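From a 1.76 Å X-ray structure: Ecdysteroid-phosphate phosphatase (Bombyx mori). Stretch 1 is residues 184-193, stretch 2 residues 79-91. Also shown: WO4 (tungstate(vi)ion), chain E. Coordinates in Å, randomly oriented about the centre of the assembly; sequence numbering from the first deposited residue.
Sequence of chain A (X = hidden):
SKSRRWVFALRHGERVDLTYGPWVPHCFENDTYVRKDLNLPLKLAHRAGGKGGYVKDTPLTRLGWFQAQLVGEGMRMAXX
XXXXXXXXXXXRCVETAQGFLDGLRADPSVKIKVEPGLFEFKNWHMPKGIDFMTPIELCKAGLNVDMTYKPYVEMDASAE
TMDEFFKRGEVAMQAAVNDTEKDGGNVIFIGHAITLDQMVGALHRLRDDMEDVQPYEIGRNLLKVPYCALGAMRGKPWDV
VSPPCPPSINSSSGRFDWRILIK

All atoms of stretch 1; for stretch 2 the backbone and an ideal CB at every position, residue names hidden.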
# COMPACT_ATOMS: atom_id res chain seq x y z
N GLY A 184 -32.69 6.59 -7.06
CA GLY A 184 -32.49 5.31 -6.37
C GLY A 184 -31.10 4.71 -6.50
O GLY A 184 -30.90 3.53 -6.21
N GLY A 185 -30.15 5.52 -6.95
CA GLY A 185 -28.76 5.08 -7.03
C GLY A 185 -28.08 5.03 -5.66
O GLY A 185 -28.53 5.69 -4.72
N ASN A 186 -27.01 4.23 -5.57
CA ASN A 186 -26.21 4.08 -4.34
C ASN A 186 -25.39 5.33 -4.07
O ASN A 186 -24.99 6.04 -5.00
CB ASN A 186 -25.33 2.80 -4.40
CG ASN A 186 -26.17 1.51 -4.46
OD1 ASN A 186 -27.25 1.42 -3.87
ND2 ASN A 186 -25.66 0.50 -5.16
N VAL A 187 -25.16 5.61 -2.79
CA VAL A 187 -24.52 6.85 -2.35
C VAL A 187 -23.29 6.52 -1.49
O VAL A 187 -23.31 5.56 -0.73
CB VAL A 187 -25.48 7.70 -1.51
CG1 VAL A 187 -24.83 9.01 -1.02
CG2 VAL A 187 -26.73 8.02 -2.30
N ILE A 188 -22.25 7.34 -1.63
CA ILE A 188 -21.07 7.29 -0.74
C ILE A 188 -20.64 8.69 -0.27
O ILE A 188 -20.58 9.64 -1.07
CB ILE A 188 -19.89 6.48 -1.32
CG1 ILE A 188 -18.82 6.24 -0.24
CG2 ILE A 188 -19.32 7.14 -2.58
CD1 ILE A 188 -17.80 5.13 -0.58
N PHE A 189 -20.42 8.79 1.03
CA PHE A 189 -19.90 10.01 1.67
C PHE A 189 -18.46 9.72 2.06
O PHE A 189 -18.20 8.80 2.84
CB PHE A 189 -20.68 10.31 2.94
CG PHE A 189 -22.15 10.60 2.72
CD1 PHE A 189 -22.54 11.70 1.94
CD2 PHE A 189 -23.11 9.79 3.30
CE1 PHE A 189 -23.89 11.98 1.74
CE2 PHE A 189 -24.48 10.06 3.12
CZ PHE A 189 -24.86 11.15 2.32
N ILE A 190 -17.53 10.48 1.49
CA ILE A 190 -16.10 10.23 1.69
C ILE A 190 -15.53 11.38 2.48
O ILE A 190 -15.53 12.53 2.03
CB ILE A 190 -15.37 9.99 0.37
CG1 ILE A 190 -15.95 8.71 -0.26
CG2 ILE A 190 -13.84 9.89 0.60
CD1 ILE A 190 -15.61 8.47 -1.73
N GLY A 191 -15.08 11.07 3.69
CA GLY A 191 -14.78 12.13 4.65
C GLY A 191 -13.76 11.75 5.70
O GLY A 191 -12.65 11.31 5.39
N HIS A 192 -14.16 11.92 6.95
CA HIS A 192 -13.27 11.91 8.10
C HIS A 192 -13.70 10.73 8.99
O HIS A 192 -14.66 10.05 8.67
CB HIS A 192 -13.40 13.26 8.82
CG HIS A 192 -13.09 14.44 7.94
ND1 HIS A 192 -11.80 14.85 7.67
CD2 HIS A 192 -13.90 15.26 7.24
CE1 HIS A 192 -11.83 15.89 6.84
NE2 HIS A 192 -13.10 16.16 6.58
N ALA A 193 -13.00 10.49 10.10
CA ALA A 193 -13.32 9.35 10.98
C ALA A 193 -14.76 9.46 11.50
O ALA A 193 -15.50 8.46 11.55
CB ALA A 193 -12.33 9.26 12.14
N UNK A 79 -20.14 -6.66 -7.01
CA UNK A 79 -21.20 -6.26 -7.94
C UNK A 79 -21.97 -5.02 -7.53
O UNK A 79 -23.10 -4.80 -7.99
CB UNK A 79 -22.19 -7.42 -8.11
N UNK A 80 -21.38 -4.20 -6.67
CA UNK A 80 -22.07 -3.01 -6.19
C UNK A 80 -21.64 -1.76 -6.96
O UNK A 80 -20.44 -1.46 -7.06
CB UNK A 80 -21.81 -2.82 -4.69
N UNK A 81 -22.61 -1.05 -7.52
CA UNK A 81 -22.33 0.19 -8.25
C UNK A 81 -22.49 1.38 -7.31
O UNK A 81 -23.05 1.23 -6.22
CB UNK A 81 -23.25 0.33 -9.46
N UNK A 82 -21.99 2.55 -7.72
CA UNK A 82 -22.20 3.80 -7.00
C UNK A 82 -22.51 4.88 -8.03
O UNK A 82 -21.90 4.96 -9.10
CB UNK A 82 -20.98 4.17 -6.15
N UNK A 83 -23.49 5.72 -7.72
CA UNK A 83 -23.85 6.77 -8.65
C UNK A 83 -23.56 8.13 -8.08
O UNK A 83 -23.22 9.06 -8.82
CB UNK A 83 -25.33 6.67 -9.03
N UNK A 84 -23.70 8.25 -6.76
CA UNK A 84 -23.69 9.56 -6.11
C UNK A 84 -22.56 9.60 -5.08
O UNK A 84 -22.62 8.89 -4.08
CB UNK A 84 -25.04 9.85 -5.45
N UNK A 85 -21.56 10.42 -5.37
CA UNK A 85 -20.32 10.47 -4.60
C UNK A 85 -20.13 11.88 -4.05
O UNK A 85 -20.06 12.86 -4.81
CB UNK A 85 -19.12 10.06 -5.46
N UNK A 86 -20.10 11.97 -2.72
CA UNK A 86 -19.92 13.24 -2.00
C UNK A 86 -18.64 13.16 -1.19
O UNK A 86 -18.39 12.15 -0.52
CB UNK A 86 -21.11 13.55 -1.09
N UNK A 87 -17.83 14.22 -1.24
CA UNK A 87 -16.57 14.25 -0.52
C UNK A 87 -16.41 15.54 0.26
O UNK A 87 -16.78 16.62 -0.22
CB UNK A 87 -15.40 14.07 -1.49
N UNK A 88 -15.86 15.43 1.48
CA UNK A 88 -15.44 16.59 2.24
C UNK A 88 -14.46 17.38 1.37
O UNK A 88 -13.79 16.80 0.55
CB UNK A 88 -14.81 16.19 3.57
N UNK A 89 -14.40 18.72 1.52
CA UNK A 89 -13.51 19.48 0.65
C UNK A 89 -12.01 19.36 0.97
O UNK A 89 -11.18 19.89 0.21
CB UNK A 89 -13.91 20.96 0.71
N UNK A 90 -11.65 18.66 2.06
CA UNK A 90 -10.24 18.37 2.40
C UNK A 90 -9.62 17.58 1.26
O UNK A 90 -10.23 16.62 0.74
CB UNK A 90 -10.13 17.60 3.71
N UNK A 91 -8.38 17.94 0.89
CA UNK A 91 -7.73 17.29 -0.25
C UNK A 91 -7.64 15.79 -0.08
O UNK A 91 -7.82 15.05 -1.06
CB UNK A 91 -6.33 17.86 -0.46
W WO4 E . -9.12 12.49 9.67
O1 WO4 E . -10.44 11.09 9.81
O2 WO4 E . -9.43 13.35 11.43
O3 WO4 E . -7.18 12.08 9.78
O4 WO4 E . -9.50 13.96 8.42

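Position 79 has phi 72° and psi 21°. Positive phi favours glycine, and stretch 1 is out of reach. The residue is Gly79, which ends a helix in a Schellman motif.

At position 80 the CB points sideways, 5.1 Å from Asn186 ND2. Many side chains would fit. The residue is Val80, whose CG1 comes 3.7 Å from Asn186 ND2.

The CB at position 81 also points sideways. The backbone does the main work: Asn186 ND2 donates to O of 81 at 2.9 Å, whatever the side chain. A small or polar residue would suit. It is Ser81. A water lies 3.0 Å from Ser81 OG and accepts from Asn186 N at 3.2 Å, so it bridges the two residues.

At position 82 the ideal CB lies 4.9 Å from Ile188 CG2, a methyl that invites an apolar partner such as valine, leucine or isoleucine. The residue is Ile82, with its CG2 3.8 Å from Ile188 CG2.

Position 83 gives its backbone N to Asn186 O at 3.1 Å. Its CB is 4.3 Å from Gly185 CA, and stretch 1 offers no charge there. Many residues would do. Lys83 extends its chain away from stretch 1.

Position 84 starts the strand, parallel to 187-191 and paired with Val187. Its N donates to Asn186 O at 3.1 Å, and its O accepts from Ile188 N at 2.9 Å. Aliphatic, aromatic or donor-bearing side chains are all plausible. The residue is His84. Its ND1 makes a weak hydrogen bond to Asn186 O at 3.5 Å, and its ring edge meets Gly185 O. An ideal CB on Gly185 would be 2.7 Å from His84 CE1, a clash, so glycine there leaves room for the ring.

Position 85 pairs with Ile188 on the other face, its CB 4.1 Å from Ile188 CG2. A beta-branched or other aliphatic residue suits. In Val85, CG2 packs 3.7 Å from Ile188 CG2 and CG1 4.0 Å from Ile190 CD1.

Position 86 is bonded through both N and O, to Ile188 O (2.9 Å) and Ile190 N (2.8 Å). Its CB is 3.8 Å from Phe189 CD1, on the face of Val187 and Phe189. A large apolar or aromatic side chain would suit. Tyr86 places CE1 3.9 Å from Val187 CG1.

Position 87 pairs with Ile190, and its CB is 3.8 Å from Ile190 O. A small residue fits easily, though others are possible. It is Ala87.

Position 88 points its CB toward stretch 1, 3.5 Å from His192 NE2. A short polar side chain is the natural choice. Ser88 OG hydrogen-bonds His192 NE2 at 2.8 Å, while His192 ND1 donates to tungstate O4 at 2.6 Å.

Position 89 points away, with phi -74°, compatible with proline: Pro89.

The CB at position 90 faces His192 CE1 at 3.9 Å, so a small residue suits. It is Ala90.

Position 91 is out of reach; Leu91 enters a helix.

Stretch 2, residues 79-91: GVSIKHVYASPAL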
# COMPACT_ATOMS: atom_id res chain seq x y z
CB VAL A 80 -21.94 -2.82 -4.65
CG1 VAL A 80 -22.70 -1.56 -4.20
CG2 VAL A 80 -22.48 -4.04 -3.91
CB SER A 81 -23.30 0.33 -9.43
OG SER A 81 -24.63 0.18 -8.97
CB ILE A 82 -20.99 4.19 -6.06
CG1 ILE A 82 -20.96 3.32 -4.80
CG2 ILE A 82 -21.10 5.60 -5.54
CD1 ILE A 82 -20.18 2.07 -4.94
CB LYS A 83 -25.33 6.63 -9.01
CG LYS A 83 -25.81 7.58 -10.08
CD LYS A 83 -27.10 7.06 -10.71
CE LYS A 83 -27.65 8.03 -11.76
NZ LYS A 83 -26.62 8.43 -12.76
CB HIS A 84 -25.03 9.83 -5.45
CG HIS A 84 -26.20 9.62 -6.36
ND1 HIS A 84 -27.04 8.53 -6.26
CD2 HIS A 84 -26.65 10.35 -7.41
CE1 HIS A 84 -27.98 8.61 -7.19
NE2 HIS A 84 -27.76 9.71 -7.90
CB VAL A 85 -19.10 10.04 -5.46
CG1 VAL A 85 -17.80 10.14 -4.66
CG2 VAL A 85 -19.28 8.63 -6.00
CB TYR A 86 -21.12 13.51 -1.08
CG TYR A 86 -22.44 13.55 -1.83
CD1 TYR A 86 -23.12 12.37 -2.13
CD2 TYR A 86 -23.00 14.77 -2.24
CE1 TYR A 86 -24.34 12.40 -2.82
CE2 TYR A 86 -24.23 14.81 -2.93
CZ TYR A 86 -24.88 13.62 -3.22
OH TYR A 86 -26.07 13.62 -3.90
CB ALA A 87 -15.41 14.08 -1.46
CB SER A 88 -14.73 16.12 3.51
OG SER A 88 -13.94 17.14 4.04
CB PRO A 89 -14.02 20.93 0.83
CG PRO A 89 -14.59 20.94 2.19
CD PRO A 89 -15.17 19.59 2.43
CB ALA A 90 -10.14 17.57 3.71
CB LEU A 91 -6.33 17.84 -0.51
CG LEU A 91 -5.57 17.13 -1.62
CD1 LEU A 91 -6.30 17.25 -2.99
CD2 LEU A 91 -4.08 17.60 -1.67
O HOH W 1 -25.73 2.89 -8.15
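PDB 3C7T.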